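Local coordinates for protein exoglucanase A (Cellulomonas fimi, PDB 7CBD) that hydrolyses beta-1,4-glucosidic bonds of cellulose with inversion of anomeric configuration, releasing cellobiose from the non-reducing ends, here as the catalytic domain of a family 6 cellobiohydrolase, at residues A234-L239 / N299-P304; R328-A333 / N399-G404; A333-L338 / R387-T392. All coordinates share one frame; numbering follows the deposited sequence.

Contact 1: residues A234-L239 / N299-P304; sequences ANTTPL and NGWGGP
W301 lays the edge of its indole against T236, pointing the pyrrole N-H at the backbone carbonyl: W301 NE1 donates to T236 O over 2.7 Å. The bond is bent, 142° at the hydrogen, with the oxygen 16° out of the ring plane. With CG anti to its own carbonyl carbon (chi1 -69°), W301 swings the ring across T236, the two side chains meeting at a slant, and W301 CZ2 comes to 3.8 Å from T236 OG1. P238 approaches the same ring obliquely, P238 CD standing 4.1 Å from W301 CD1. N299 CB rests against two successive carbonyl oxygens, 3.1 Å from T237 O and 3.4 Å from T236 O. Its amide ND2 makes a weak bond to T237 O, while its stronger partner is the carboxylate of D232. A water bridges L239 N and N299 O, donating to the latter at 2.7 Å. The two loops follow the parallel strands 228-231 and 291-295, neighbours in the central sheet, and T236 lies about 6 Å, side chain to side chain, from D371, a predicted active-site residue: buried loop packing beside the active site of the family 6 distorted beta/alpha barrel.

Contact 2: residues R328-A333 / N399-G404; sequences RVHRGA and NNQLTG
V329 and Q401 lie alongside each other, pointing opposite ways, and Q401 can be followed outward from its backbone. Its CB lies 3.6 Å from V329 CG1, a plain methyl contact. CG stands anti to the carbonyl carbon (chi1 -62°) and the chain runs on extended, carrying the amide alongside the valine: CD and OE1 each stay close to the same CG1. At the tip, Q401 OE1 accepts from a water at 2.9 Å, and Q401 NE2 donates to a second water at 3.1 Å; both waters also donate to V329 O, so the amide reaches that carbonyl through solvent. NE2 has a direct partner in L398 O, and OE1 a weak one in K260. The amide also meets H330, Q401 NE2 lying at the imidazole edge, 3.9 Å from H330 CD2, with the two planes almost perpendicular at 88°. That imidazole is itself fixed at both nitrogens: H330 ND1 accepts from G332 N at 2.9 Å within the type I turn 330-333, and H330 NE2 bonds to E263. V329 CG1 also rests on L402 O, while CG2 turns to G404 CA. Deeper in, A333 CB touches T403 O, and a third water accepts from V329 N and donates to T403 O. Q401 belongs to the short hairpin strand 401-402, where it forms a G1 bulge with N400 opposite S395. No direct hydrogen bond joins the two segments; the V329 and A333 methyls and the H330 ring make direct contacts and water carries the polar link, which implies a partly hydrated seam rather than a dry interface.

Contact 3: residues A333-L338 / R387-T392; sequences AWCNPL and RMCDPT
C335 and C389 are joined by a disulfide, SG to SG 2.0 Å, and this covalent link is the tight centre of the contact. C335 SG stands anti to its backbone N (chi1 -169°) and C389 SG anti to its carbonyl carbon, so the sulfurs meet between the chains with a torsion of 97° about the S-S bond, close to the relaxed right angle. C335 CB packs at the same time against M388 O, 3.4 Å away, and over the rim of one face of the neighbouring W334 indole. W334 reaches the other chain too: C389 SG lies 3.9 Å from W334 CH2, in an oblique sulfur-aromatic contact, and M388 CB comes to 3.6 Å from W334 NE1. The methionine chain doubles back at its second and third torsions, bringing CE near the pyrrole end of the ring. Away from the sulfurs the contact is looser: no direct hydrogen bond crosses, and two waters supply the polar links. One joins C335 N to M388 O, the other N336 ND2 to C389 O. The exposed R387 end takes no part in the crossing; there R387 NE and NH1 both reach D390 OD2 in a salt bridge, and OD1 accepts from T392 N (an Asx turn) and T392 OG1. N336 N bonds to D371 OD2, a predicted active-site residue. The contact ties the loop between helix 316-323 and strand 347-348 to the short 3-10 turn 387-389, in the loop leading from strand 358-362 of the central sheet to the small hairpin strand 394-395.

Overall arrangement
Along the chain, contact 1 closes before the other two open, and contact 3 is nested inside the loop closed by contact 2. The centres of contacts 2 and 3 are about 8 Å apart, and they share A333 and the loop after helix 316-323. Contact 1, joining the loops after strands 228-231 and 291-295, lies about 15 Å from the centre of each. R328 bridges to it, its guanidinium probably bonding N235 OD1 and T237 OG1, while W301 packs against L338 O. Segment 387-392 follows strand 358-362. Between side chains, D371 is about 4 Å from C335, 6 Å from T236 and 9 Å from A333, so these loops meet near the predicted active site.

Contact 1: residues A234-L239 / N299-P304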
ATOM      1  N   ALA A 234      -1.033   1.688   0.638  1.00  5.58           N
ATOM      2  CA  ALA A 234      -1.367   3.007   1.148  1.00  6.52           C
ATOM      3  C   ALA A 234      -2.861   3.227   1.303  1.00  6.64           C
ATOM      4  O   ALA A 234      -3.286   4.364   1.495  1.00  9.08           O
ATOM      5  CB  ALA A 234      -0.726   4.131   0.327  1.00  6.64           C
ATOM      6  N   ASN A 235      -3.668   2.172   1.248  1.00  5.05           N
ATOM      7  CA  ASN A 235      -5.107   2.268   1.432  1.00  5.08           C
ATOM      8  C   ASN A 235      -5.499   1.593   2.738  1.00  5.79           C
ATOM      9  O   ASN A 235      -4.649   1.162   3.525  1.00  5.91           O
ATOM     10  CB  ASN A 235      -5.864   1.716   0.213  1.00  7.01           C
ATOM     11  CG  ASN A 235      -7.198   2.422  -0.015  1.00  6.39           C
ATOM     12  OD1 ASN A 235      -8.194   2.119   0.642  1.00  7.45           O
ATOM     13  ND2 ASN A 235      -7.216   3.382  -0.929  1.00  6.62           N
ATOM     14  N   THR A 236      -6.806   1.539   2.981  1.00  5.47           N
ATOM     15  CA  THR A 236      -7.341   1.090   4.255  1.00  5.28           C
ATOM     16  C   THR A 236      -8.439   0.047   4.117  1.00  5.51           C
ATOM     17  O   THR A 236      -9.012  -0.350   5.134  1.00  6.54           O
ATOM     18  CB  THR A 236      -7.862   2.277   5.082  1.00  6.48           C
ATOM     19  OG1 THR A 236      -8.887   2.958   4.348  1.00  6.84           O
ATOM     20  CG2 THR A 236      -6.739   3.253   5.387  1.00  7.31           C
ATOM     21  N   THR A 237      -8.735  -0.425   2.914  1.00  5.84           N
ATOM     22  CA  THR A 237      -9.816  -1.387   2.760  1.00  6.05           C
ATOM     23  C   THR A 237      -9.511  -2.623   3.602  1.00  6.28           C
ATOM     24  O   THR A 237      -8.383  -3.132   3.554  1.00  6.01           O
ATOM     25  CB  THR A 237      -9.951  -1.747   1.290  1.00  6.12           C
ATOM     26  OG1 THR A 237     -10.257  -0.550   0.564  1.00  7.65           O
ATOM     27  CG2 THR A 237     -11.057  -2.769   1.086  1.00  8.07           C
ATOM     28  N   PRO A 238     -10.459  -3.111   4.408  1.00  6.13           N
ATOM     29  CA  PRO A 238     -10.122  -4.162   5.375  1.00  7.02           C
ATOM     30  C   PRO A 238      -9.654  -5.446   4.719  1.00  7.75           C
ATOM     31  O   PRO A 238     -10.021  -5.773   3.589  1.00  7.28           O
ATOM     32  CB  PRO A 238     -11.429  -4.393   6.148  1.00  7.98           C
ATOM     33  CG  PRO A 238     -12.483  -3.727   5.367  1.00  9.57           C
ATOM     34  CD  PRO A 238     -11.834  -2.622   4.584  1.00  6.48           C
ATOM     35  N   LEU A 239      -8.839  -6.180   5.471  1.00  7.58           N
ATOM     36  CA  LEU A 239      -8.434  -7.513   5.054  1.00  7.99           C
ATOM     37  C   LEU A 239      -9.654  -8.413   4.895  1.00  8.42           C
ATOM     38  O   LEU A 239      -9.819  -9.090   3.873  1.00  8.57           O
ATOM     39  CB  LEU A 239      -7.458  -8.077   6.088  1.00  8.79           C
ATOM     40  CG  LEU A 239      -6.798  -9.405   5.737  1.00  8.70           C
ATOM     41  CD1 LEU A 239      -5.944  -9.264   4.471  1.00  8.82           C
ATOM     42  CD2 LEU A 239      -5.970  -9.908   6.902  1.00  9.97           C
ATOM     43  N   ASN A 299      -5.222  -1.121   7.574  1.00  5.20           N
ATOM     44  CA  ASN A 299      -6.535  -1.644   7.205  1.00  5.66           C
ATOM     45  C   ASN A 299      -7.210  -2.431   8.327  1.00  5.74           C
ATOM     46  O   ASN A 299      -8.139  -3.197   8.060  1.00  6.52           O
ATOM     47  CB  ASN A 299      -6.483  -2.460   5.906  1.00  5.84           C
ATOM     48  CG  ASN A 299      -5.690  -3.748   6.040  1.00  6.46           C
ATOM     49  OD1 ASN A 299      -5.179  -4.075   7.106  1.00  6.62           O
ATOM     50  ND2 ASN A 299      -5.581  -4.488   4.938  1.00  8.27           N
ATOM     51  N   GLY A 300      -6.774  -2.245   9.578  1.00  5.69           N
ATOM     52  CA  GLY A 300      -7.317  -3.040  10.672  1.00  6.39           C
ATOM     53  C   GLY A 300      -8.723  -2.650  11.098  1.00  6.30           C
ATOM     54  O   GLY A 300      -9.523  -3.514  11.472  1.00  7.89           O
ATOM     55  N   TRP A 301      -9.037  -1.353  11.086  1.00  6.56           N
ATOM     56  CA  TRP A 301     -10.359  -0.866  11.508  1.00  6.16           C
ATOM     57  C   TRP A 301     -10.781  -1.434  12.868  1.00  6.32           C
ATOM     58  O   TRP A 301     -11.864  -2.006  13.027  1.00  6.99           O
ATOM     59  CB  TRP A 301     -11.415  -1.111  10.425  1.00  6.28           C
ATOM     60  CG  TRP A 301     -11.176  -0.256   9.234  1.00  5.98           C
ATOM     61  CD1 TRP A 301     -10.703  -0.651   8.013  1.00  6.33           C
ATOM     62  CD2 TRP A 301     -11.355   1.163   9.157  1.00  6.63           C
ATOM     63  NE1 TRP A 301     -10.592   0.436   7.173  1.00  6.84           N
ATOM     64  CE2 TRP A 301     -10.979   1.562   7.854  1.00  6.73           C
ATOM     65  CE3 TRP A 301     -11.793   2.140  10.064  1.00  7.50           C
ATOM     66  CZ2 TRP A 301     -11.035   2.893   7.436  1.00  6.78           C
ATOM     67  CZ3 TRP A 301     -11.851   3.461   9.645  1.00  7.05           C
ATOM     68  CH2 TRP A 301     -11.470   3.826   8.344  1.00  6.94           C
ATOM     69  N   GLY A 302      -9.911  -1.264  13.857  1.00  6.80           N
ATOM     70  CA  GLY A 302     -10.172  -1.695  15.211  1.00  7.32           C
ATOM     71  C   GLY A 302     -10.577  -0.552  16.122  1.00  8.55           C
ATOM     72  O   GLY A 302     -11.085   0.488  15.686  1.00  9.23           O
ATOM     73  N   GLY A 303     -10.356  -0.752  17.415  1.00  8.68           N
ATOM     74  CA  GLY A 303     -10.761   0.218  18.398  1.00 10.44           C
ATOM     75  C   GLY A 303     -12.227   0.090  18.752  1.00 11.67           C
ATOM     76  O   GLY A 303     -12.928  -0.818  18.295  1.00 11.10           O
ATOM     77  N   PRO A 304     -12.721   1.014  19.581  1.00 13.31           N
ATOM     78  CA  PRO A 304     -14.091   0.883  20.108  1.00 13.43           C
ATOM     79  C   PRO A 304     -15.181   1.007  19.057  1.00 12.62           C
ATOM     80  O   PRO A 304     -16.305   0.551  19.305  1.00 14.12           O
ATOM     81  CB  PRO A 304     -14.183   2.005  21.154  1.00 15.39           C
ATOM     82  CG  PRO A 304     -13.117   2.982  20.765  1.00 16.71           C
ATOM     83  CD  PRO A 304     -12.006   2.164  20.160  1.00 14.03           C
TER
HETATM   84  O   HOH W   1      -8.702  -5.806   8.486  1.00  8.53           O

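Contact 2: residues R328-A333 / N399-G404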
ATOM      1  N   ARG A 328     -15.103   4.313   6.769  1.00  6.29           N
ATOM      2  CA  ARG A 328     -14.982   5.481   5.913  1.00  6.08           C
ATOM      3  C   ARG A 328     -16.346   5.961   5.428  1.00  6.89           C
ATOM      4  O   ARG A 328     -17.340   5.230   5.425  1.00  7.95           O
ATOM      5  CB  ARG A 328     -14.123   5.151   4.698  1.00  6.91           C
ATOM      6  CG  ARG A 328     -12.647   5.075   5.007  1.00  6.67           C
ATOM      7  CD  ARG A 328     -11.856   4.815   3.753  1.00  6.71           C
ATOM      8  NE  ARG A 328     -12.013   3.438   3.319  1.00  6.90           N
ATOM      9  CZ  ARG A 328     -11.326   2.891   2.323  1.00  6.16           C
ATOM     10  NH1 ARG A 328     -10.477   3.622   1.613  1.00  6.75           N
ATOM     11  NH2 ARG A 328     -11.506   1.611   2.023  1.00  6.71           N
ATOM     12  N   VAL A 329     -16.377   7.227   5.011  1.00  7.47           N
ATOM     13  CA  VAL A 329     -17.569   7.775   4.370  1.00  8.11           C
ATOM     14  C   VAL A 329     -17.870   7.025   3.074  1.00  7.30           C
ATOM     15  O   VAL A 329     -19.033   6.799   2.720  1.00  9.31           O
ATOM     16  CB  VAL A 329     -17.393   9.289   4.137  1.00  9.33           C
ATOM     17  CG1 VAL A 329     -18.660   9.901   3.563  1.00  9.98           C
ATOM     18  CG2 VAL A 329     -17.004  10.004   5.435  1.00 11.21           C
ATOM     19  N   HIS A 330     -16.827   6.608   2.358  1.00  6.74           N
ATOM     20  CA  HIS A 330     -16.942   6.036   1.022  1.00  6.73           C
ATOM     21  C   HIS A 330     -15.623   5.343   0.737  1.00  6.09           C
ATOM     22  O   HIS A 330     -14.575   5.784   1.212  1.00  6.30           O
ATOM     23  CB  HIS A 330     -17.200   7.157   0.007  1.00  6.61           C
ATOM     24  CG  HIS A 330     -17.460   6.687  -1.392  1.00  7.39           C
ATOM     25  ND1 HIS A 330     -16.453   6.287  -2.249  1.00  7.60           N
ATOM     26  CD2 HIS A 330     -18.612   6.600  -2.099  1.00  8.15           C
ATOM     27  CE1 HIS A 330     -16.979   5.949  -3.413  1.00  8.10           C
ATOM     28  NE2 HIS A 330     -18.287   6.127  -3.347  1.00  8.07           N
ATOM     29  N   ARG A 331     -15.683   4.247  -0.022  1.00  6.01           N
ATOM     30  CA  ARG A 331     -14.503   3.421  -0.238  1.00  6.00           C
ATOM     31  C   ARG A 331     -13.463   4.076  -1.137  1.00  6.31           C
ATOM     32  O   ARG A 331     -12.355   3.540  -1.262  1.00  6.77           O
ATOM     33  CB  ARG A 331     -14.917   2.071  -0.821  1.00  6.96           C
ATOM     34  CG  ARG A 331     -15.946   1.331   0.012  1.00  7.26           C
ATOM     35  CD  ARG A 331     -16.302  -0.005  -0.587  1.00  6.56           C
ATOM     36  NE  ARG A 331     -15.321  -1.017  -0.209  1.00  6.44           N
ATOM     37  CZ  ARG A 331     -15.070  -2.139  -0.880  1.00  5.91           C
ATOM     38  NH1 ARG A 331     -14.204  -3.014  -0.387  1.00  5.88           N
ATOM     39  NH2 ARG A 331     -15.684  -2.396  -2.030  1.00  6.66           N
ATOM     40  N   GLY A 332     -13.796   5.193  -1.781  1.00  6.37           N
ATOM     41  CA  GLY A 332     -12.858   5.958  -2.577  1.00  6.59           C
ATOM     42  C   GLY A 332     -12.020   6.941  -1.793  1.00  6.53           C
ATOM     43  O   GLY A 332     -11.216   7.672  -2.381  1.00  7.05           O
ATOM     44  N   ALA A 333     -12.194   6.994  -0.471  1.00  6.10           N
ATOM     45  CA  ALA A 333     -11.499   7.972   0.363  1.00  6.77           C
ATOM     46  C   ALA A 333     -10.101   7.441   0.657  1.00  7.05           C
ATOM     47  O   ALA A 333      -9.897   6.625   1.566  1.00  7.72           O
ATOM     48  CB  ALA A 333     -12.294   8.257   1.632  1.00  8.11           C
ATOM     49  N   ASN A 399     -19.421   9.986  -4.289  1.00 10.09           N
ATOM     50  CA  ASN A 399     -20.871  10.113  -4.383  1.00 11.16           C
ATOM     51  C   ASN A 399     -21.357  11.355  -3.628  1.00 10.40           C
ATOM     52  O   ASN A 399     -22.312  11.310  -2.849  1.00 11.47           O
ATOM     53  CB  ASN A 399     -21.574   8.835  -3.912  1.00 13.19           C
ATOM     54  CG  ASN A 399     -23.051   8.820  -4.250  1.00 16.29           C
ATOM     55  OD1 ASN A 399     -23.534   9.653  -5.021  1.00 18.75           O
ATOM     56  ND2 ASN A 399     -23.778   7.869  -3.677  1.00 17.93           N
ATOM     57  N   ASN A 400     -20.662  12.478  -3.852  1.00  8.78           N
ATOM     58  CA  ASN A 400     -21.045  13.776  -3.289  1.00  9.39           C
ATOM     59  C   ASN A 400     -21.115  13.739  -1.764  1.00  8.65           C
ATOM     60  O   ASN A 400     -22.127  14.109  -1.160  1.00  9.36           O
ATOM     61  CB  ASN A 400     -22.355  14.288  -3.890  1.00 11.54           C
ATOM     62  CG  ASN A 400     -22.205  14.699  -5.328  1.00 16.13           C
ATOM     63  OD1 ASN A 400     -21.117  15.070  -5.769  1.00 16.39           O
ATOM     64  ND2 ASN A 400     -23.305  14.660  -6.069  1.00 18.80           N
ATOM     65  N   GLN A 401     -20.024  13.289  -1.142  1.00  8.25           N
ATOM     66  CA  GLN A 401     -19.899  13.244   0.306  1.00  7.77           C
ATOM     67  C   GLN A 401     -18.558  13.840   0.710  1.00  7.86           C
ATOM     68  O   GLN A 401     -17.618  13.895  -0.084  1.00  8.07           O
ATOM     69  CB  GLN A 401     -20.012  11.804   0.830  1.00  8.72           C
ATOM     70  CG  GLN A 401     -21.372  11.170   0.529  1.00  9.06           C
ATOM     71  CD  GLN A 401     -21.454   9.722   0.953  1.00  9.98           C
ATOM     72  OE1 GLN A 401     -22.033   9.403   1.997  1.00 10.62           O
ATOM     73  NE2 GLN A 401     -20.873   8.834   0.150  1.00 10.73           N
ATOM     74  N   LEU A 402     -18.480  14.290   1.961  1.00  8.54           N
ATOM     75  CA  LEU A 402     -17.225  14.791   2.509  1.00  8.01           C
ATOM     76  C   LEU A 402     -16.158  13.700   2.540  1.00  7.82           C
ATOM     77  O   LEU A 402     -16.452  12.509   2.671  1.00  9.47           O
ATOM     78  CB  LEU A 402     -17.444  15.314   3.926  1.00  8.99           C
ATOM     79  CG  LEU A 402     -18.195  16.644   4.039  1.00  9.47           C
ATOM     80  CD1 LEU A 402     -18.607  16.915   5.474  1.00  9.99           C
ATOM     81  CD2 LEU A 402     -17.356  17.806   3.498  1.00  9.59           C
ATOM     82  N   THR A 403     -14.897  14.135   2.433  1.00  7.11           N
ATOM     83  CA  THR A 403     -13.780  13.200   2.381  1.00  6.52           C
ATOM     84  C   THR A 403     -13.621  12.421   3.678  1.00  7.17           C
ATOM     85  O   THR A 403     -13.078  11.307   3.666  1.00  7.65           O
ATOM     86  CB  THR A 403     -12.472  13.953   2.146  1.00  6.84           C
ATOM     87  OG1 THR A 403     -12.295  14.912   3.194  1.00  6.81           O
ATOM     88  CG2 THR A 403     -12.455  14.654   0.787  1.00  7.30           C
ATOM     89  N   GLY A 404     -14.029  12.997   4.806  1.00  6.43           N
ATOM     90  CA  GLY A 404     -13.653  12.405   6.072  1.00  6.29           C
ATOM     91  C   GLY A 404     -12.159  12.388   6.312  1.00  6.62           C
ATOM     92  O   GLY A 404     -11.680  11.586   7.114  1.00  7.45           O
TER
HETATM   93  O   HOH W   2     -13.746   8.650   4.943  1.00  8.56           O
HETATM   94  O   HOH W   3     -20.583   5.803   0.596  1.00 12.29           O
HETATM   95  O   HOH W   4     -21.705   7.111   3.766  1.00 17.29           O

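Contact 3: residues A333-L338 / R387-T392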
ATOM      1  N   ALA A 333     -12.194   6.994  -0.471  1.00  6.10           N
ATOM      2  CA  ALA A 333     -11.499   7.972   0.363  1.00  6.77           C
ATOM      3  C   ALA A 333     -10.101   7.441   0.657  1.00  7.05           C
ATOM      4  O   ALA A 333      -9.897   6.625   1.566  1.00  7.72           O
ATOM      5  CB  ALA A 333     -12.294   8.257   1.632  1.00  8.11           C
ATOM      6  N   TRP A 334      -9.127   7.905  -0.119  1.00  7.28           N
ATOM      7  CA  TRP A 334      -7.771   7.380  -0.037  1.00  8.07           C
ATOM      8  C   TRP A 334      -6.850   8.220   0.829  1.00  8.01           C
ATOM      9  O   TRP A 334      -5.791   7.724   1.227  1.00  9.81           O
ATOM     10  CB  TRP A 334      -7.142   7.234  -1.435  1.00  9.31           C
ATOM     11  CG  TRP A 334      -6.984   8.539  -2.162  1.00 10.66           C
ATOM     12  CD1 TRP A 334      -7.843   9.072  -3.080  1.00 11.82           C
ATOM     13  CD2 TRP A 334      -5.909   9.484  -2.021  1.00 12.09           C
ATOM     14  NE1 TRP A 334      -7.369  10.284  -3.520  1.00 13.16           N
ATOM     15  CE2 TRP A 334      -6.183  10.558  -2.888  1.00 13.32           C
ATOM     16  CE3 TRP A 334      -4.734   9.512  -1.261  1.00 13.17           C
ATOM     17  CZ2 TRP A 334      -5.334  11.659  -3.007  1.00 14.02           C
ATOM     18  CZ3 TRP A 334      -3.895  10.609  -1.371  1.00 14.09           C
ATOM     19  CH2 TRP A 334      -4.196  11.665  -2.245  1.00 14.39           C
ATOM     20  N   CYS A 335      -7.206   9.468   1.135  1.00  7.34           N
ATOM     21  CA  CYS A 335      -6.266  10.382   1.773  1.00  7.10           C
ATOM     22  C   CYS A 335      -6.574  10.542   3.259  1.00  6.28           C
ATOM     23  O   CYS A 335      -7.552  11.206   3.635  1.00  6.96           O
ATOM     24  CB  CYS A 335      -6.206  11.738   1.078  1.00  7.24           C
ATOM     25  SG  CYS A 335      -4.811  12.663   1.743  1.00  7.91           S
ATOM     26  N   ASN A 336      -5.710   9.966   4.099  1.00  6.85           N
ATOM     27  CA  ASN A 336      -5.788  10.087   5.551  1.00  6.75           C
ATOM     28  C   ASN A 336      -7.211   9.930   6.088  1.00  5.75           C
ATOM     29  O   ASN A 336      -7.654  10.765   6.887  1.00  6.33           O
ATOM     30  CB  ASN A 336      -5.257  11.454   5.992  1.00  7.81           C
ATOM     31  CG  ASN A 336      -3.829  11.712   5.548  1.00  7.55           C
ATOM     32  OD1 ASN A 336      -2.966  10.831   5.617  1.00  7.26           O
ATOM     33  ND2 ASN A 336      -3.565  12.938   5.099  1.00  7.30           N
ATOM     34  N   PRO A 337      -7.959   8.895   5.707  1.00  5.87           N
ATOM     35  CA  PRO A 337      -9.329   8.776   6.224  1.00  6.55           C
ATOM     36  C   PRO A 337      -9.345   8.669   7.741  1.00  6.18           C
ATOM     37  O   PRO A 337      -8.559   7.936   8.342  1.00  7.34           O
ATOM     38  CB  PRO A 337      -9.843   7.489   5.576  1.00  6.24           C
ATOM     39  CG  PRO A 337      -8.610   6.699   5.286  1.00  7.19           C
ATOM     40  CD  PRO A 337      -7.585   7.724   4.895  1.00  7.13           C
ATOM     41  N   LEU A 338     -10.272   9.393   8.356  1.00  6.42           N
ATOM     42  CA  LEU A 338     -10.374   9.387   9.807  1.00  7.00           C
ATOM     43  C   LEU A 338     -10.703   7.996  10.332  1.00  7.41           C
ATOM     44  O   LEU A 338     -11.523   7.272   9.761  1.00  7.94           O
ATOM     45  CB  LEU A 338     -11.465  10.362  10.245  1.00  7.58           C
ATOM     46  CG  LEU A 338     -10.965  11.806  10.361  1.00  6.99           C
ATOM     47  CD1 LEU A 338     -12.122  12.787  10.322  1.00  7.40           C
ATOM     48  CD2 LEU A 338     -10.138  11.997  11.624  1.00  7.75           C
ATOM     49  N   ARG A 387      -7.473  18.175  -2.911  1.00  8.69           N
ATOM     50  CA  ARG A 387      -8.653  18.330  -2.071  1.00  8.52           C
ATOM     51  C   ARG A 387      -9.209  17.006  -1.564  1.00  7.38           C
ATOM     52  O   ARG A 387     -10.037  17.016  -0.648  1.00  7.96           O
ATOM     53  CB  ARG A 387      -9.722  19.155  -2.785  1.00 10.61           C
ATOM     54  CG  ARG A 387      -9.309  20.598  -3.001  1.00 11.37           C
ATOM     55  CD  ARG A 387     -10.504  21.521  -3.131  1.00 12.69           C
ATOM     56  NE  ARG A 387     -11.164  21.723  -1.844  1.00 12.19           N
ATOM     57  CZ  ARG A 387     -12.359  22.287  -1.684  1.00 12.25           C
ATOM     58  NH1 ARG A 387     -12.867  22.417  -0.468  1.00 11.71           N
ATOM     59  NH2 ARG A 387     -13.048  22.705  -2.739  1.00 13.28           N
ATOM     60  N   MET A 388      -8.760  15.867  -2.098  1.00  7.88           N
ATOM     61  CA  MET A 388      -9.152  14.603  -1.480  1.00  7.10           C
ATOM     62  C   MET A 388      -8.596  14.455  -0.067  1.00  6.20           C
ATOM     63  O   MET A 388      -9.078  13.607   0.696  1.00  7.07           O
ATOM     64  CB  MET A 388      -8.754  13.428  -2.365  1.00  8.51           C
ATOM     65  CG  MET A 388      -9.603  13.343  -3.629  1.00 10.38           C
ATOM     66  SD  MET A 388     -11.346  13.030  -3.286  1.00 12.64           S
ATOM     67  CE  MET A 388     -11.295  11.302  -2.819  1.00 12.26           C
ATOM     68  N   CYS A 389      -7.608  15.272   0.300  1.00  5.77           N
ATOM     69  CA  CYS A 389      -7.041  15.315   1.641  1.00  6.60           C
ATOM     70  C   CYS A 389      -7.672  16.404   2.495  1.00  6.73           C
ATOM     71  O   CYS A 389      -7.256  16.602   3.643  1.00  7.31           O
ATOM     72  CB  CYS A 389      -5.536  15.566   1.543  1.00  6.94           C
ATOM     73  SG  CYS A 389      -4.654  14.337   0.585  1.00  8.03           S
ATOM     74  N   ASP A 390      -8.661  17.113   1.950  1.00  6.70           N
ATOM     75  CA  ASP A 390      -9.241  18.309   2.543  1.00  6.78           C
ATOM     76  C   ASP A 390     -10.502  17.943   3.315  1.00  6.31           C
ATOM     77  O   ASP A 390     -11.486  17.494   2.698  1.00  6.30           O
ATOM     78  CB  ASP A 390      -9.584  19.244   1.385  1.00  6.55           C
ATOM     79  CG  ASP A 390     -10.189  20.571   1.807  1.00  7.74           C
ATOM     80  OD1 ASP A 390     -10.478  20.813   3.001  1.00  8.06           O
ATOM     81  OD2 ASP A 390     -10.401  21.384   0.884  1.00  9.29           O
ATOM     82  N   PRO A 391     -10.533  18.127   4.640  1.00  6.71           N
ATOM     83  CA  PRO A 391     -11.755  17.807   5.405  1.00  6.99           C
ATOM     84  C   PRO A 391     -12.979  18.614   5.003  1.00  7.38           C
ATOM     85  O   PRO A 391     -14.098  18.233   5.377  1.00  7.70           O
ATOM     86  CB  PRO A 391     -11.358  18.111   6.860  1.00  8.30           C
ATOM     87  CG  PRO A 391      -9.865  18.090   6.867  1.00  9.49           C
ATOM     88  CD  PRO A 391      -9.438  18.578   5.515  1.00  8.26           C
ATOM     89  N   THR A 392     -12.814  19.717   4.274  1.00  7.03           N
ATOM     90  CA  THR A 392     -13.940  20.565   3.898  1.00  7.30           C
ATOM     91  C   THR A 392     -14.527  20.199   2.546  1.00  7.82           C
ATOM     92  O   THR A 392     -15.523  20.805   2.141  1.00  9.09           O
ATOM     93  CB  THR A 392     -13.548  22.052   3.862  1.00  8.12           C
ATOM     94  OG1 THR A 392     -12.748  22.324   2.701  1.00  9.55           O
ATOM     95  CG2 THR A 392     -12.810  22.466   5.123  1.00  9.15           C
TER
HETATM   96  O   HOH W   5      -9.743  10.895   0.517  1.00  8.02           O
HETATM   97  O   HOH W   6      -5.870  14.760   5.355  1.00  7.36           O